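Local coordinates for protein hypoxanthine phosphoribosyltransferase (Bacillus anthracis, PDB 4QYI) that probably catalyses transfer of a phosphoribosyl group from phosphoribosyl pyrophosphate to hypoxanthine or guanine, yielding IMP or GMP and pyrophosphate in purine salvage, at residues T11-E15 with E16-E20; V40-L44 with K45-V49; V90-G94 with K95-V99. All blocks are in the same frame, centred on the assembly; numbering follows the deposited sequence.

How the interactions relate
All three interactions are local contacts where one structural element passes into the next. Interaction 1 starts helix 15-32 and lies farthest out, its centre about 17 Å from that of the chain. Interactions 2 and 3 share the large sheet: strands 38-43 and 96-101 are neighbours, Ile41 N lies 2.9 Å from Ile98 O in a probable hydrogen bond, and Ile41 CD1 packs on Val97 CG1 at 3.7 Å. Interaction 2 sits at the probable active site, where a phosphate is bound and the Val43 side chain is about 5 Å from the magnesium ion of the Glu101-Asp102 site. The centre of interaction 1 is about 18 Å from that of interaction 2 and 30 Å from that of interaction 3.

Interaction 1. Residues T11-E15 with E16-E20; sequences TLISE and EQLQE
The flat group that carries the contact is the Gln17 amide, and its OE1 does the work. OE1 turns back to the start of the helix and accepts from Ser14 N, with 2.8 Å between Ser14 N and Gln17 OE1. The bond is nearly straight at hydrogen (172°), and the donor stands 25° off the amide's carbonyl plane. Ser14 OG reaches the same oxygen only weakly. The bond from Ser14 N, with the weak one from Ser14 OG, helps to hold the amide's rotation.

The favour is returned by the serine. Its OG sits between the backbone N and the carbonyl carbon (chi1 71°), which turns it toward the first turn of the helix, where it accepts from Gln17 N, the two atoms 3.0 Å apart. Gln17 places its CG beside its own backbone N and then runs extended, so its aliphatic part passes close to the hydroxyl, CG to Ser14 OG 3.3 Å. The regular helix bonds follow: Leu18 N gives to Ser14 O at 3.0 Å, and Gln19 N to Glu15 O.

On the inner side Ile13 CG2 meets Gln17 CB at 3.8 Å and Leu18 CD2 at 3.9 Å, both side chains crossing it at about a right angle. Phe148 backs Ile13 and Leu18 there, while Glu15 and Glu16 lie on the exposed side. Just before the turn, Leu12 and Ile13 both face Ile172 in a classic beta bulge of the small antiparallel sheet. The reciprocal bonds of Ser14, at the N-cap, and Gln17 make a capping box, the signature of a helix N-terminus.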
loop_
_atom_site.group_PDB
_atom_site.type_symbol
_atom_site.label_atom_id
_atom_site.label_comp_id
_atom_site.label_asym_id
_atom_site.label_seq_id
_atom_site.Cartn_x
_atom_site.Cartn_y
_atom_site.Cartn_z
ATOM N N THR A 11 -21.985 -4.931 -8.574
ATOM C CA THR A 11 -20.733 -5.593 -8.248
ATOM C C THR A 11 -20.238 -6.172 -9.567
ATOM O O THR A 11 -20.992 -6.875 -10.221
ATOM C CB THR A 11 -20.992 -6.761 -7.299
ATOM O OG1 THR A 11 -21.660 -6.281 -6.124
ATOM C CG2 THR A 11 -19.695 -7.483 -6.950
ATOM N N LEU A 12 -19.001 -5.877 -9.968
ATOM C CA LEU A 12 -18.465 -6.413 -11.229
ATOM C C LEU A 12 -17.578 -7.635 -10.995
ATOM O O LEU A 12 -17.630 -8.591 -11.761
ATOM C CB LEU A 12 -17.710 -5.332 -12.004
ATOM C CG LEU A 12 -17.261 -5.620 -13.450
ATOM C CD1 LEU A 12 -18.463 -5.648 -14.391
ATOM C CD2 LEU A 12 -16.266 -4.558 -13.902
ATOM N N ILE A 13 -16.763 -7.595 -9.944
ATOM C CA ILE A 13 -15.886 -8.703 -9.612
ATOM C C ILE A 13 -15.962 -8.831 -8.110
ATOM O O ILE A 13 -15.651 -7.896 -7.390
ATOM C CB ILE A 13 -14.428 -8.439 -10.026
ATOM C CG1 ILE A 13 -14.368 -7.967 -11.482
ATOM C CG2 ILE A 13 -13.600 -9.699 -9.840
ATOM C CD1 ILE A 13 -12.972 -7.625 -11.951
ATOM N N SER A 14 -16.377 -9.994 -7.626
ATOM C CA SER A 14 -16.559 -10.176 -6.203
ATOM C C SER A 14 -15.260 -10.318 -5.445
ATOM O O SER A 14 -14.208 -10.574 -6.007
ATOM C CB SER A 14 -17.397 -11.431 -5.943
ATOM O OG SER A 14 -16.656 -12.599 -6.241
ATOM N N GLU A 15 -15.372 -10.166 -4.137
ATOM C CA GLU A 15 -14.262 -10.333 -3.233
ATOM C C GLU A 15 -13.619 -11.712 -3.442
ATOM O O GLU A 15 -12.401 -11.833 -3.562
ATOM C CB GLU A 15 -14.790 -10.190 -1.805
ATOM C CG GLU A 15 -13.764 -10.394 -0.713
ATOM C CD GLU A 15 -14.343 -10.139 0.672
ATOM O OE1 GLU A 15 -15.514 -9.708 0.791
ATOM O OE2 GLU A 15 -13.608 -10.342 1.653
ATOM N N GLU A 16 -14.445 -12.752 -3.506
ATOM C CA GLU A 16 -13.939 -14.111 -3.672
ATOM C C GLU A 16 -13.270 -14.320 -5.050
ATOM O O GLU A 16 -12.268 -15.019 -5.162
ATOM C CB GLU A 16 -15.078 -15.109 -3.387
ATOM C CG GLU A 16 -14.700 -16.566 -3.302
ATOM C CD GLU A 16 -14.547 -17.288 -4.631
ATOM O OE1 GLU A 16 -14.619 -16.656 -5.705
ATOM O OE2 GLU A 16 -14.378 -18.527 -4.600
ATOM N N GLN A 17 -13.838 -13.744 -6.100
ATOM C CA GLN A 17 -13.216 -13.846 -7.419
ATOM C C GLN A 17 -11.841 -13.174 -7.408
ATOM O O GLN A 17 -10.896 -13.666 -8.015
ATOM C CB GLN A 17 -14.065 -13.164 -8.470
ATOM C CG GLN A 17 -15.284 -13.934 -8.891
ATOM C CD GLN A 17 -16.068 -13.080 -9.860
ATOM O OE1 GLN A 17 -16.689 -12.100 -9.472
ATOM N NE2 GLN A 17 -15.981 -13.404 -11.140
ATOM N N LEU A 18 -11.748 -12.039 -6.729
ATOM C CA LEU A 18 -10.482 -11.327 -6.648
ATOM C C LEU A 18 -9.455 -12.173 -5.931
ATOM O O LEU A 18 -8.345 -12.319 -6.420
ATOM C CB LEU A 18 -10.646 -9.998 -5.932
ATOM C CG LEU A 18 -11.407 -8.960 -6.733
ATOM C CD1 LEU A 18 -11.879 -7.794 -5.878
ATOM C CD2 LEU A 18 -10.506 -8.485 -7.852
ATOM N N GLN A 19 -9.824 -12.752 -4.797
ATOM C CA GLN A 19 -8.883 -13.582 -4.050
ATOM C C GLN A 19 -8.393 -14.778 -4.872
ATOM O O GLN A 19 -7.204 -15.088 -4.862
ATOM C CB GLN A 19 -9.504 -14.071 -2.749
ATOM C CG GLN A 19 -8.553 -14.814 -1.826
ATOM C CD GLN A 19 -9.295 -15.662 -0.801
ATOM O OE1 GLN A 19 -8.769 -16.661 -0.301
ATOM N NE2 GLN A 19 -10.520 -15.259 -0.473
ATOM N N GLU A 20 -9.295 -15.457 -5.571
ATOM C CA GLU A 20 -8.877 -16.588 -6.408
ATOM C C GLU A 20 -7.926 -16.144 -7.536
ATOM O O GLU A 20 -6.902 -16.778 -7.792
ATOM C CB GLU A 20 -10.081 -17.331 -7.003
ATOM C CG GLU A 20 -10.776 -18.214 -5.988
ATOM C CD GLU A 20 -9.836 -19.272 -5.458
ATOM O OE1 GLU A 20 -9.696 -19.304 -4.228
ATOM O OE2 GLU A 20 -9.181 -20.002 -6.246
#

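Interaction 2. Residues V40-L44 with K45-V49; sequences VIAVL and KGSFV. With PO4 (phosphate ion), chain G.
Ser47 folds its hydroxyl back against the end of the strand, and this is the tight, buried part of the contact. OG gives a short bond to Val43 O, 2.7 Å between Ser47 OG and Val43 O, and the methyl of Ala42 also packs on it, Ala42 CB to Ser47 OG 3.5 Å. A chi1 of 72° tucks OG back toward its own backbone, and the hydroxyl arrives above the carbonyl plane of Val43 rather than within it, at a C=O...O angle of only 110°. The loop is thereby tied to the strand it has just left. A type I turn, Lys45 to Phe48, carries the chain on into helix 48-55.

The peptide joining Leu44 and Lys45 is cis, which draws their CA atoms to 2.9 Å and squeezes Leu44 CB against Lys45 CA at 3.3 Å. It also leaves two successive amides facing one anion. Lys45 N gives to phosphate O1 at 3.1 Å in an almost linear bond, and Gly46 N to phosphate O4 at 2.9 Å. Arg167 also bonds to the phosphate, which probably came from the crystallisation liquor.

Beyond the cis peptide, the outward side chains of the partly exposed Leu44 and Lys45 pack more loosely on this stretch. Leu44 CD2 only grazes Phe48 CB, 4.3 Å away. Lys45 stretches out fully beyond CG, and what holds its NZ is the neighbouring subunit, through salt bridges with acidic side chains; that subunit also sets an aromatic ring edge-to-face with Phe48. A cis Leu-Lys peptide followed by glycine, between the first strand and helix of a beta-alpha-beta unit, is the arrangement of the pyrophosphate-binding loop in hypoxanthine-guanine phosphoribosyltransferases, and the phosphate probably marks that site.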
loop_
_atom_site.group_PDB
_atom_site.type_symbol
_atom_site.label_atom_id
_atom_site.label_comp_id
_atom_site.label_asym_id
_atom_site.label_seq_id
_atom_site.Cartn_x
_atom_site.Cartn_y
_atom_site.Cartn_z
ATOM N N VAL A 40 9.216 -6.177 -6.460
ATOM C CA VAL A 40 7.882 -5.770 -6.871
ATOM C C VAL A 40 7.785 -4.260 -6.706
ATOM O O VAL A 40 8.097 -3.721 -5.654
ATOM C CB VAL A 40 6.785 -6.460 -6.052
ATOM C CG1 VAL A 40 5.427 -5.850 -6.338
ATOM C CG2 VAL A 40 6.753 -7.932 -6.366
ATOM N N ILE A 41 7.422 -3.570 -7.781
ATOM C CA ILE A 41 7.260 -2.134 -7.726
ATOM C C ILE A 41 5.815 -1.818 -8.020
ATOM O O ILE A 41 5.330 -1.982 -9.146
ATOM C CB ILE A 41 8.158 -1.392 -8.716
ATOM C CG1 ILE A 41 9.630 -1.650 -8.392
ATOM C CG2 ILE A 41 7.897 0.113 -8.632
ATOM C CD1 ILE A 41 10.538 -1.095 -9.447
ATOM N N ALA A 42 5.130 -1.332 -6.995
ATOM C CA ALA A 42 3.717 -0.983 -7.114
ATOM C C ALA A 42 3.491 0.490 -7.446
ATOM O O ALA A 42 4.107 1.375 -6.854
ATOM C CB ALA A 42 3.018 -1.346 -5.822
ATOM N N VAL A 43 2.620 0.751 -8.418
ATOM C CA VAL A 43 2.326 2.118 -8.829
ATOM C C VAL A 43 1.221 2.666 -7.905
ATOM O O VAL A 43 0.064 2.249 -7.970
ATOM C CB VAL A 43 1.907 2.213 -10.317
ATOM C CG1 VAL A 43 1.776 3.663 -10.741
ATOM C CG2 VAL A 43 2.931 1.547 -11.227
ATOM N N LEU A 44 1.600 3.568 -7.012
ATOM C CA LEU A 44 0.631 4.204 -6.114
ATOM C C LEU A 44 -0.337 5.120 -6.880
ATOM O O LEU A 44 -0.031 5.567 -7.980
ATOM C CB LEU A 44 1.358 5.026 -5.073
ATOM C CG LEU A 44 2.139 4.213 -4.066
ATOM C CD1 LEU A 44 2.961 5.145 -3.203
ATOM C CD2 LEU A 44 1.189 3.391 -3.212
ATOM N N LYS A 45 -1.532 5.353 -6.333
ATOM C CA LYS A 45 -1.961 4.773 -5.061
ATOM C C LYS A 45 -2.799 3.525 -5.244
ATOM O O LYS A 45 -2.793 2.645 -4.391
ATOM C CB LYS A 45 -2.853 5.773 -4.328
ATOM C CG LYS A 45 -2.152 7.058 -3.937
ATOM C CD LYS A 45 -3.098 8.133 -3.395
ATOM C CE LYS A 45 -2.302 9.406 -3.142
ATOM N NZ LYS A 45 -3.138 10.499 -2.596
ATOM N N GLY A 46 -3.461 3.436 -6.391
ATOM C CA GLY A 46 -4.425 2.389 -6.670
ATOM C C GLY A 46 -4.065 0.924 -6.656
ATOM O O GLY A 46 -4.940 0.076 -6.529
ATOM N N SER A 47 -2.795 0.606 -6.788
ATOM C CA SER A 47 -2.405 -0.759 -6.808
ATOM C C SER A 47 -2.030 -1.289 -5.428
ATOM O O SER A 47 -1.746 -2.484 -5.313
ATOM C CB SER A 47 -1.175 -0.883 -7.699
ATOM O OG SER A 47 -0.075 -0.308 -7.034
ATOM N N PHE A 48 -2.094 -0.466 -4.380
ATOM C CA PHE A 48 -1.615 -0.919 -3.056
ATOM C C PHE A 48 -2.352 -2.096 -2.450
ATOM O O PHE A 48 -1.719 -2.906 -1.789
ATOM C CB PHE A 48 -1.464 0.221 -2.026
ATOM C CG PHE A 48 -2.682 0.514 -1.189
ATOM C CD1 PHE A 48 -3.736 1.273 -1.674
ATOM C CD2 PHE A 48 -2.743 0.063 0.128
ATOM C CE1 PHE A 48 -4.840 1.542 -0.885
ATOM C CE2 PHE A 48 -3.838 0.340 0.923
ATOM C CZ PHE A 48 -4.881 1.092 0.417
ATOM N N VAL A 49 -3.650 -2.223 -2.698
ATOM C CA VAL A 49 -4.416 -3.341 -2.134
ATOM C C VAL A 49 -4.054 -4.613 -2.880
ATOM O O VAL A 49 -3.752 -5.631 -2.285
ATOM C CB VAL A 49 -5.934 -3.078 -2.179
ATOM C CG1 VAL A 49 -6.689 -4.293 -1.693
ATOM C CG2 VAL A 49 -6.290 -1.856 -1.340
HETATM P P PO4 G . -4.152 6.238 -8.509
HETATM O O1 PO4 G . -3.404 7.331 -7.776
HETATM O O2 PO4 G . -5.274 5.764 -7.626
HETATM O O3 PO4 G . -4.753 6.727 -9.811
HETATM O O4 PO4 G . -3.185 5.109 -8.801
#

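Interaction 3. Residues V90-G94 with K95-V99; sequences VNITG and KNVIV
Ile92 and Val97 meet almost at right angles, one branched side chain laid across the other. The touching atom on the valine is CG2, which lies 3.7 Å from Ile92 CB and 3.9 Å from Ile92 CG2. The chi1 of Ile92 (62°) puts its CG2 beside the backbone N, so that CB and this methyl together face Val97 CG2. Both residues are buried, and this pair is the apolar inner side of the bend.

Lys95 takes the outer side and runs quite differently, alongside the turn backbone. Its chain kinks at chi2 (-61°) and is extended after that, so the aliphatic part follows the preceding residues: CG lies 3.5 Å from Asn91 O, and further out CE comes to 3.8 Å from Thr93 O. The contact is one of methylenes on peptide groups.

Two backbone N-H groups set the shape of the bend. Lys95 N gives to Ile92 O at 3.0 Å, closing a type II turn, with the donor well above the carbonyl plane; Gly94 occupies the third position at a positive phi of 72°. One step earlier Thr93 N gives to Asn91 OD1 at 2.9 Å, again from above the plane of the acceptor carbonyl. That bond makes an Asx turn and holds the amide of Asn91 in place.

The turn leads the chain into strand 96-101 between two parallel neighbours. Ile92 rests on Val39 of strand 38-43 and on Phe117 of helix 108-118, and Thr93 OG1 bonds to His120 O. Val97 touches Ile41 of strand 38-43 and Leu125 of strand 124-129, while Asn96 ND2 bonds to Glu36 and to the carbonyl of Glu37, just ahead of strand 38-43.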
loop_
_atom_site.group_PDB
_atom_site.type_symbol
_atom_site.label_atom_id
_atom_site.label_comp_id
_atom_site.label_asym_id
_atom_site.label_seq_id
_atom_site.Cartn_x
_atom_site.Cartn_y
_atom_site.Cartn_z
ATOM N N VAL A 90 14.876 1.423 -3.972
ATOM C CA VAL A 90 15.618 0.161 -4.037
ATOM C C VAL A 90 16.422 -0.009 -5.293
ATOM O O VAL A 90 16.151 0.599 -6.327
ATOM C CB VAL A 90 14.700 -1.056 -3.907
ATOM C CG1 VAL A 90 14.024 -1.061 -2.551
ATOM C CG2 VAL A 90 13.664 -1.090 -5.037
ATOM N N ASN A 91 17.440 -0.848 -5.183
ATOM C CA ASN A 91 18.290 -1.176 -6.298
ATOM C C ASN A 91 17.673 -2.254 -7.180
ATOM O O ASN A 91 17.456 -3.366 -6.723
ATOM C CB ASN A 91 19.621 -1.713 -5.763
ATOM C CG ASN A 91 20.554 -2.148 -6.867
ATOM O OD1 ASN A 91 20.436 -1.712 -8.011
ATOM N ND2 ASN A 91 21.439 -3.072 -6.541
ATOM N N ILE A 92 17.360 -1.947 -8.435
ATOM C CA ILE A 92 16.830 -2.970 -9.334
ATOM C C ILE A 92 17.841 -3.381 -10.416
ATOM O O ILE A 92 17.523 -4.177 -11.300
ATOM C CB ILE A 92 15.547 -2.547 -10.026
ATOM C CG1 ILE A 92 15.776 -1.312 -10.908
ATOM C CG2 ILE A 92 14.455 -2.292 -8.996
ATOM C CD1 ILE A 92 14.547 -0.909 -11.689
ATOM N N THR A 93 19.055 -2.846 -10.347
ATOM C CA THR A 93 20.090 -3.192 -11.324
ATOM C C THR A 93 20.421 -4.693 -11.229
ATOM O O THR A 93 20.803 -5.188 -10.176
ATOM C CB THR A 93 21.355 -2.337 -11.136
ATOM O OG1 THR A 93 21.010 -0.972 -11.338
ATOM C CG2 THR A 93 22.440 -2.716 -12.122
ATOM N N GLY A 94 20.244 -5.397 -12.345
ATOM C CA GLY A 94 20.481 -6.855 -12.406
ATOM C C GLY A 94 19.425 -7.673 -11.671
ATOM O O GLY A 94 19.615 -8.857 -11.439
ATOM N N LYS A 95 18.297 -7.057 -11.323
ATOM C CA LYS A 95 17.243 -7.765 -10.610
ATOM C C LYS A 95 16.054 -8.080 -11.491
ATOM O O LYS A 95 15.893 -7.536 -12.589
ATOM C CB LYS A 95 16.729 -6.919 -9.451
ATOM C CG LYS A 95 17.796 -6.409 -8.495
ATOM C CD LYS A 95 18.559 -7.512 -7.815
ATOM C CE LYS A 95 19.653 -6.917 -6.944
ATOM N NZ LYS A 95 20.532 -7.975 -6.391
ATOM N N ASN A 96 15.230 -8.988 -10.983
ATOM C CA ASN A 96 13.974 -9.349 -11.629
ATOM C C ASN A 96 12.938 -8.392 -11.086
ATOM O O ASN A 96 12.706 -8.353 -9.882
ATOM C CB ASN A 96 13.603 -10.757 -11.260
ATOM C CG ASN A 96 14.594 -11.752 -11.794
ATOM O OD1 ASN A 96 14.952 -11.701 -12.969
ATOM N ND2 ASN A 96 15.007 -12.679 -10.964
ATOM N N VAL A 97 12.298 -7.641 -11.969
ATOM C CA VAL A 97 11.327 -6.654 -11.535
ATOM C C VAL A 97 9.931 -6.880 -12.096
ATOM O O VAL A 97 9.745 -7.111 -13.301
ATOM C CB VAL A 97 11.761 -5.249 -11.998
ATOM C CG1 VAL A 97 10.781 -4.195 -11.517
ATOM C CG2 VAL A 97 13.165 -4.926 -11.516
ATOM N N ILE A 98 8.948 -6.825 -11.212
ATOM C CA ILE A 98 7.558 -6.895 -11.641
ATOM C C ILE A 98 6.888 -5.595 -11.223
ATOM O O ILE A 98 6.839 -5.265 -10.037
ATOM C CB ILE A 98 6.812 -8.081 -11.058
ATOM C CG1 ILE A 98 7.506 -9.356 -11.526
ATOM C CG2 ILE A 98 5.360 -8.047 -11.535
ATOM C CD1 ILE A 98 6.965 -10.585 -10.907
ATOM N N VAL A 99 6.346 -4.885 -12.197
ATOM C CA VAL A 99 5.665 -3.616 -11.931
ATOM C C VAL A 99 4.193 -3.949 -11.836
ATOM O O VAL A 99 3.607 -4.531 -12.763
ATOM C CB VAL A 99 5.927 -2.591 -13.031
ATOM C CG1 VAL A 99 5.209 -1.272 -12.747
ATOM C CG2 VAL A 99 7.417 -2.361 -13.155
#